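Malate dehydrogenase (Aeropyrum pernix, PDB 2D4A) catalyses the reversible oxidation of (S)-malate to oxaloacetate, using either NAD or NADP as coenzyme, and works as a homotetramer. Local coordinates at residues B[24-30]-B[54-60]; B[17-21]-B[46-52]. One frame throughout, in Å; residues are numbered along the deposited sequence.

Interaction 1: B[24-30]-B[54-60]; sequences DDLLLIA and IRISGSN
Two extended strands, 26-29 and 56-59, run parallel, L26 beside I56 through I29 beside S59, their axes 4.5 Å apart at closest and 20° askew. Start at I54, just ahead of the strand: its CB points toward the other segment and CD1 sits 3.4 Å from D24 O. R55 N then donates to D25 OD1 (2.9 Å), D25 holding an m rotamer, and R55 O accepts from L26 N (3.0 Å). I56 shares a face with L26 and L28; its CG2 lies 4.1 Å from L28 CD2, and A40 and L43 of helix 35-50 cover it. S57 N reaches L26 O (3.3 Å), while S57 O takes L28 N (2.6 Å). G58 CA lies 3.1 Å from L28 O, a CA-H...O contact. S59 N donates to L28 O (2.7 Å), and S59 O receives a weak bond from A30 N (3.3 Å). Strand 56-59 edges this chain's parallel Rossmann sheet; helix 35-50 connects it to 26-29 in a beta-alpha-beta unit. Backbone hydrogen bonding sets the register, and a carboxylate replaces a carbonyl acceptor where it begins.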
ATOM      1  N   ASP B  24       2.107   6.903 -10.965  1.00 29.02           N
ATOM      2  CA  ASP B  24       2.711   7.861 -11.874  1.00 27.98           C
ATOM      3  C   ASP B  24       1.809   9.075 -11.871  1.00 28.38           C
ATOM      4  O   ASP B  24       0.828   9.116 -11.133  1.00 29.22           O
ATOM      5  CB  ASP B  24       2.794   7.209 -13.271  1.00 27.45           C
ATOM      6  CG  ASP B  24       3.315   8.141 -14.351  1.00 26.63           C
ATOM      7  OD1 ASP B  24       3.846   9.228 -14.020  1.00 28.48           O
ATOM      8  OD2 ASP B  24       3.199   7.763 -15.543  1.00 21.48           O
ATOM      9  N   ASP B  25       2.148  10.078 -12.665  1.00 29.01           N
ATOM     10  CA  ASP B  25       1.307  11.254 -12.727  1.00 30.13           C
ATOM     11  C   ASP B  25       0.157  10.894 -13.636  1.00 29.81           C
ATOM     12  O   ASP B  25       0.289  10.009 -14.487  1.00 27.96           O
ATOM     13  CB  ASP B  25       2.068  12.440 -13.304  1.00 30.71           C
ATOM     14  CG  ASP B  25       3.235  12.847 -12.441  1.00 33.60           C
ATOM     15  OD1 ASP B  25       3.174  12.639 -11.202  1.00 33.17           O
ATOM     16  OD2 ASP B  25       4.213  13.398 -12.995  1.00 36.83           O
ATOM     17  N   LEU B  26      -0.982  11.548 -13.453  1.00 30.28           N
ATOM     18  CA  LEU B  26      -2.108  11.244 -14.321  1.00 32.14           C
ATOM     19  C   LEU B  26      -2.802  12.517 -14.778  1.00 31.07           C
ATOM     20  O   LEU B  26      -2.998  13.442 -13.998  1.00 29.99           O
ATOM     21  CB  LEU B  26      -3.073  10.259 -13.633  1.00 33.96           C
ATOM     22  CG  LEU B  26      -4.018  10.663 -12.509  1.00 35.67           C
ATOM     23  CD1 LEU B  26      -4.483   9.424 -11.764  1.00 36.05           C
ATOM     24  CD2 LEU B  26      -3.312  11.595 -11.569  1.00 38.63           C
ATOM     25  N   LEU B  27      -3.122  12.559 -16.070  1.00 31.40           N
ATOM     26  CA  LEU B  27      -3.761  13.706 -16.713  1.00 31.17           C
ATOM     27  C   LEU B  27      -5.149  13.350 -17.254  1.00 32.10           C
ATOM     28  O   LEU B  27      -5.289  12.416 -18.041  1.00 32.72           O
ATOM     29  CB  LEU B  27      -2.866  14.194 -17.862  1.00 30.85           C
ATOM     30  CG  LEU B  27      -3.171  15.423 -18.732  1.00 30.02           C
ATOM     31  CD1 LEU B  27      -3.463  14.993 -20.151  1.00 28.92           C
ATOM     32  CD2 LEU B  27      -4.314  16.222 -18.141  1.00 30.72           C
ATOM     33  N   LEU B  28      -6.165  14.103 -16.829  1.00 31.66           N
ATOM     34  CA  LEU B  28      -7.546  13.891 -17.266  1.00 30.67           C
ATOM     35  C   LEU B  28      -7.928  14.780 -18.446  1.00 31.27           C
ATOM     36  O   LEU B  28      -7.734  15.995 -18.397  1.00 30.98           O
ATOM     37  CB  LEU B  28      -8.536  14.212 -16.142  1.00 31.93           C
ATOM     38  CG  LEU B  28      -8.799  13.315 -14.938  1.00 31.97           C
ATOM     39  CD1 LEU B  28      -9.201  11.945 -15.430  1.00 33.07           C
ATOM     40  CD2 LEU B  28      -7.574  13.244 -14.054  1.00 33.31           C
ATOM     41  N   ILE B  29      -8.491  14.187 -19.495  1.00 31.08           N
ATOM     42  CA  ILE B  29      -8.940  14.962 -20.647  1.00 32.02           C
ATOM     43  C   ILE B  29     -10.387  14.599 -21.002  1.00 33.46           C
ATOM     44  O   ILE B  29     -10.758  13.422 -21.023  1.00 34.00           O
ATOM     45  CB  ILE B  29      -8.036  14.740 -21.886  1.00 32.47           C
ATOM     46  CG1 ILE B  29      -6.593  15.135 -21.561  1.00 33.53           C
ATOM     47  CG2 ILE B  29      -8.524  15.594 -23.053  1.00 30.13           C
ATOM     48  CD1 ILE B  29      -5.606  14.870 -22.698  1.00 35.49           C
ATOM     49  N   ALA B  30     -11.216  15.627 -21.258  1.00 42.34           N
ATOM     50  CA  ALA B  30     -12.613  15.491 -21.640  1.00 43.41           C
ATOM     51  C   ALA B  30     -13.034  16.753 -22.390  1.00 44.24           C
ATOM     52  O   ALA B  30     -12.475  17.829 -22.181  1.00 43.66           O
ATOM     53  CB  ALA B  30     -13.486  15.278 -20.406  1.00 43.27           C
ATOM     54  N   ILE B  54       2.047  12.911  -6.275  1.00 30.12           N
ATOM     55  CA  ILE B  54       1.995  12.856  -7.751  1.00 29.96           C
ATOM     56  C   ILE B  54       1.357  14.105  -8.295  1.00 30.79           C
ATOM     57  O   ILE B  54       0.702  14.844  -7.529  1.00 30.45           O
ATOM     58  CB  ILE B  54       1.310  11.580  -8.247  1.00 29.54           C
ATOM     59  CG1 ILE B  54      -0.146  11.475  -7.841  1.00 28.36           C
ATOM     60  CG2 ILE B  54       2.065  10.318  -7.852  1.00 30.39           C
ATOM     61  CD1 ILE B  54      -0.914  10.307  -8.450  1.00 26.74           C
ATOM     62  N   ARG B  55       1.349  14.286  -9.604  1.00 32.86           N
ATOM     63  CA  ARG B  55       0.653  15.391 -10.253  1.00 34.25           C
ATOM     64  C   ARG B  55      -0.694  14.875 -10.790  1.00 35.02           C
ATOM     65  O   ARG B  55      -0.741  13.767 -11.392  1.00 35.59           O
ATOM     66  CB  ARG B  55       1.446  16.021 -11.375  1.00 37.95           C
ATOM     67  CG  ARG B  55       2.794  16.607 -11.049  1.00 45.20           C
ATOM     68  CD  ARG B  55       3.452  17.277 -12.256  1.00 51.03           C
ATOM     69  NE  ARG B  55       2.756  18.473 -12.689  1.00 56.33           N
ATOM     70  CZ  ARG B  55       3.127  19.289 -13.658  1.00 58.49           C
ATOM     71  NH1 ARG B  55       4.244  19.083 -14.347  1.00 58.45           N
ATOM     72  NH2 ARG B  55       2.369  20.347 -13.966  1.00 58.95           N
ATOM     73  N   ILE B  56      -1.685  15.796 -10.759  1.00 33.82           N
ATOM     74  CA  ILE B  56      -2.994  15.467 -11.304  1.00 32.59           C
ATOM     75  C   ILE B  56      -3.520  16.704 -12.032  1.00 32.99           C
ATOM     76  O   ILE B  56      -3.618  17.785 -11.456  1.00 33.91           O
ATOM     77  CB  ILE B  56      -4.011  15.063 -10.230  1.00 31.57           C
ATOM     78  CG1 ILE B  56      -3.503  13.878  -9.424  1.00 31.51           C
ATOM     79  CG2 ILE B  56      -5.324  14.682 -10.902  1.00 33.17           C
ATOM     80  CD1 ILE B  56      -3.884  13.912  -7.982  1.00 37.26           C
ATOM     81  N   SER B  57      -3.868  16.534 -13.300  1.00 33.81           N
ATOM     82  CA  SER B  57      -4.360  17.643 -14.096  1.00 33.91           C
ATOM     83  C   SER B  57      -5.581  17.283 -14.912  1.00 33.78           C
ATOM     84  O   SER B  57      -5.864  16.112 -15.162  1.00 33.08           O
ATOM     85  CB  SER B  57      -3.277  18.119 -15.051  1.00 34.13           C
ATOM     86  OG  SER B  57      -2.075  18.376 -14.355  1.00 39.19           O
ATOM     87  N   GLY B  58      -6.286  18.319 -15.343  1.00 33.82           N
ATOM     88  CA  GLY B  58      -7.470  18.138 -16.158  1.00 33.72           C
ATOM     89  C   GLY B  58      -7.352  19.103 -17.314  1.00 33.30           C
ATOM     90  O   GLY B  58      -6.981  20.254 -17.107  1.00 33.26           O
ATOM     91  N   SER B  59      -7.653  18.650 -18.525  1.00 32.20           N
ATOM     92  CA  SER B  59      -7.547  19.524 -19.680  1.00 31.44           C
ATOM     93  C   SER B  59      -8.619  19.292 -20.743  1.00 32.64           C
ATOM     94  O   SER B  59      -9.244  18.233 -20.791  1.00 32.85           O
ATOM     95  CB  SER B  59      -6.165  19.358 -20.299  1.00 29.66           C
ATOM     96  OG  SER B  59      -6.006  20.219 -21.397  1.00 30.73           O
ATOM     97  N   ASN B  60      -8.850  20.297 -21.584  1.00 33.06           N
ATOM     98  CA  ASN B  60      -9.833  20.164 -22.661  1.00 32.73           C
ATOM     99  C   ASN B  60      -9.086  20.086 -23.970  1.00 32.47           C
ATOM    100  O   ASN B  60      -9.681  20.008 -25.044  1.00 31.34           O
ATOM    101  CB  ASN B  60     -10.757  21.370 -22.720  1.00 33.54           C
ATOM    102  CG  ASN B  60     -11.671  21.448 -21.544  1.00 35.36           C
ATOM    103  OD1 ASN B  60     -12.335  20.477 -21.196  1.00 37.28           O
ATOM    104  ND2 ASN B  60     -11.724  22.609 -20.918  1.00 37.24           N
TER

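Interaction 2: B[17-21]-B[46-52]; sequences MLMMR and AAAELGV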
ATOM      1  N   MET B  17      -8.722   5.488  -7.931  1.00 27.33           N
ATOM      2  CA  MET B  17      -7.934   4.316  -7.580  1.00 27.56           C
ATOM      3  C   MET B  17      -6.462   4.447  -7.984  1.00 26.44           C
ATOM      4  O   MET B  17      -5.579   3.967  -7.272  1.00 25.99           O
ATOM      5  CB  MET B  17      -8.587   3.062  -8.181  1.00 28.59           C
ATOM      6  CG  MET B  17      -9.960   2.759  -7.574  1.00 29.35           C
ATOM      7  SD  MET B  17     -10.723   1.262  -8.246  1.00 32.59           S
ATOM      8  CE  MET B  17     -12.459   1.625  -8.042  1.00 29.43           C
ATOM      9  N   LEU B  18      -6.200   5.118  -9.106  1.00 25.86           N
ATOM     10  CA  LEU B  18      -4.829   5.335  -9.582  1.00 25.21           C
ATOM     11  C   LEU B  18      -4.086   6.317  -8.683  1.00 26.18           C
ATOM     12  O   LEU B  18      -2.888   6.183  -8.467  1.00 27.96           O
ATOM     13  CB  LEU B  18      -4.832   5.860 -11.022  1.00 22.49           C
ATOM     14  CG  LEU B  18      -4.909   4.776 -12.099  1.00 21.40           C
ATOM     15  CD1 LEU B  18      -5.050   5.381 -13.481  1.00 18.05           C
ATOM     16  CD2 LEU B  18      -3.666   3.915 -11.993  1.00 20.24           C
ATOM     17  N   MET B  19      -4.802   7.310  -8.170  1.00 27.12           N
ATOM     18  CA  MET B  19      -4.201   8.286  -7.274  1.00 28.97           C
ATOM     19  C   MET B  19      -3.787   7.559  -5.982  1.00 30.40           C
ATOM     20  O   MET B  19      -2.742   7.849  -5.403  1.00 28.89           O
ATOM     21  CB  MET B  19      -5.211   9.412  -6.993  1.00 29.08           C
ATOM     22  CG  MET B  19      -4.810  10.418  -5.911  1.00 29.10           C
ATOM     23  SD  MET B  19      -5.050   9.809  -4.216  1.00 31.11           S
ATOM     24  CE  MET B  19      -6.809  10.075  -4.031  1.00 29.86           C
ATOM     25  N   MET B  20      -4.605   6.606  -5.543  1.00 32.88           N
ATOM     26  CA  MET B  20      -4.317   5.825  -4.345  1.00 34.91           C
ATOM     27  C   MET B  20      -2.958   5.146  -4.492  1.00 34.67           C
ATOM     28  O   MET B  20      -2.077   5.337  -3.669  1.00 36.00           O
ATOM     29  CB  MET B  20      -5.386   4.744  -4.139  1.00 38.07           C
ATOM     30  CG  MET B  20      -6.812   5.230  -3.861  1.00 39.93           C
ATOM     31  SD  MET B  20      -7.008   5.946  -2.229  1.00 44.05           S
ATOM     32  CE  MET B  20      -6.487   4.587  -1.170  1.00 42.32           C
ATOM     33  N   ARG B  21      -2.798   4.360  -5.553  1.00 34.81           N
ATOM     34  CA  ARG B  21      -1.558   3.633  -5.821  1.00 34.12           C
ATOM     35  C   ARG B  21      -0.343   4.490  -6.220  1.00 34.05           C
ATOM     36  O   ARG B  21       0.772   3.981  -6.261  1.00 35.14           O
ATOM     37  CB  ARG B  21      -1.806   2.601  -6.921  1.00 33.02           C
ATOM     38  CG  ARG B  21      -2.774   1.488  -6.550  1.00 31.08           C
ATOM     39  CD  ARG B  21      -2.081   0.437  -5.708  1.00 30.91           C
ATOM     40  NE  ARG B  21      -2.993  -0.565  -5.153  1.00 29.06           N
ATOM     41  CZ  ARG B  21      -3.494  -1.593  -5.830  1.00 28.63           C
ATOM     42  NH1 ARG B  21      -3.179  -1.772  -7.108  1.00 26.55           N
ATOM     43  NH2 ARG B  21      -4.302  -2.448  -5.217  1.00 28.94           N
ATOM     44  N   ALA B  46      -7.334  15.705  -2.575  1.00 27.90           N
ATOM     45  CA  ALA B  46      -7.427  14.381  -1.950  1.00 25.49           C
ATOM     46  C   ALA B  46      -6.036  13.769  -1.811  1.00 24.01           C
ATOM     47  O   ALA B  46      -5.708  13.170  -0.787  1.00 24.58           O
ATOM     48  CB  ALA B  46      -8.325  13.466  -2.783  1.00 24.23           C
ATOM     49  N   ALA B  47      -5.223  13.920  -2.852  1.00 23.39           N
ATOM     50  CA  ALA B  47      -3.863  13.405  -2.818  1.00 24.35           C
ATOM     51  C   ALA B  47      -3.066  14.184  -1.765  1.00 25.53           C
ATOM     52  O   ALA B  47      -2.155  13.646  -1.142  1.00 25.75           O
ATOM     53  CB  ALA B  47      -3.210  13.539  -4.187  1.00 21.76           C
ATOM     54  N   ALA B  48      -3.426  15.448  -1.557  1.00 26.63           N
ATOM     55  CA  ALA B  48      -2.743  16.277  -0.576  1.00 27.94           C
ATOM     56  C   ALA B  48      -3.048  15.832   0.862  1.00 28.54           C
ATOM     57  O   ALA B  48      -2.240  16.048   1.758  1.00 30.59           O
ATOM     58  CB  ALA B  48      -3.117  17.749  -0.772  1.00 26.44           C
ATOM     59  N   GLU B  49      -4.205  15.216   1.086  1.00 28.78           N
ATOM     60  CA  GLU B  49      -4.556  14.748   2.424  1.00 29.17           C
ATOM     61  C   GLU B  49      -3.867  13.407   2.682  1.00 30.54           C
ATOM     62  O   GLU B  49      -3.377  13.144   3.781  1.00 29.93           O
ATOM     63  CB  GLU B  49      -6.071  14.559   2.555  1.00 29.69           C
ATOM     64  CG  GLU B  49      -6.906  15.775   2.171  1.00 31.59           C
ATOM     65  CD  GLU B  49      -8.399  15.550   2.340  1.00 31.97           C
ATOM     66  OE1 GLU B  49      -8.902  15.665   3.476  1.00 32.80           O
ATOM     67  OE2 GLU B  49      -9.070  15.246   1.331  1.00 33.62           O
ATOM     68  N   LEU B  50      -3.834  12.570   1.647  1.00 30.94           N
ATOM     69  CA  LEU B  50      -3.234  11.235   1.709  1.00 30.59           C
ATOM     70  C   LEU B  50      -1.704  11.234   1.607  1.00 30.12           C
ATOM     71  O   LEU B  50      -1.051  10.230   1.913  1.00 29.10           O
ATOM     72  CB  LEU B  50      -3.828  10.355   0.601  1.00 30.06           C
ATOM     73  CG  LEU B  50      -5.323  10.025   0.684  1.00 31.93           C
ATOM     74  CD1 LEU B  50      -5.730   9.192  -0.533  1.00 33.47           C
ATOM     75  CD2 LEU B  50      -5.623   9.252   1.967  1.00 32.40           C
ATOM     76  N   GLY B  51      -1.152  12.364   1.170  1.00 29.45           N
ATOM     77  CA  GLY B  51       0.286  12.505   1.037  1.00 29.08           C
ATOM     78  C   GLY B  51       0.889  11.920  -0.227  1.00 29.40           C
ATOM     79  O   GLY B  51       2.056  11.535  -0.231  1.00 31.05           O
ATOM     80  N   VAL B  52      -0.004  11.835  -1.170  1.00 24.11           N
ATOM     81  CA  VAL B  52       0.431  11.171  -2.394  1.00 25.07           C
ATOM     82  C   VAL B  52       0.962  12.237  -3.341  1.00 26.13           C
ATOM     83  O   VAL B  52       0.224  12.885  -4.079  1.00 24.95           O
ATOM     84  CB  VAL B  52      -0.732  10.380  -3.094  1.00 25.92           C
ATOM     85  CG1 VAL B  52      -0.174   9.457  -4.212  1.00 22.74           C
ATOM     86  CG2 VAL B  52      -1.516   9.575  -2.046  1.00 23.60           C
TER
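M19 is the bump that bridges the gap here. The helical segments 17-21 and 46-50 run in roughly the same direction, at 30°, but their axes come no closer than 10.5 Å, so long side chains must reach across. From a t chi1, M19 turns at its next two torsions (both m) and slides into a shallow hollow floored by small residues: its CG sits 3.9 Å from A47 CB and its CE 3.9 Å from A46 CB. L50 forms one wall, with CD1 3.8 Å from M19 CE, and V52 another, with CG2 4.2 Å from M19 SD and CG1 3.3 Å from M19 O. M20 adds a second, smaller bump, its SD 3.9 Å from L50 CD1; beyond it lies M20 of a neighbouring subunit. G51, at positive phi, ends the helix and lets the chain swing V52 back toward M19. No hydrogen bond crosses the interface. Such apolar packing joins helix 9-21, whose first turn carries the last glycine of the GxGxxG pattern that probably binds the coenzyme, to helix 35-50 on one face of the Rossmann fold.

Interactions 1 and 2 are two layers of one alpha/beta unit, with centres 13 Å apart. Their segments alternate along the chain: helix 9-21 leads into strand 26-29, then helix 35-50 leads into strand 56-59. The sheet edge in interaction 1 is partly buried and held largely by backbone polar bonds; interaction 2 is buried, without hydrogen bonds and made almost entirely of apolar side chains, with a third subunit close by. They meet where I56 CD1 packs 3.9 Å from A47 CB and 4.2 Å from M19 CG, and where L26 CD1 lies 3.7 Å from L18 CB. The sheet face carrying L26 and I56 therefore packs against both helices. At the other end of interaction 1, A30 touches A7, a probable NADP-binding residue.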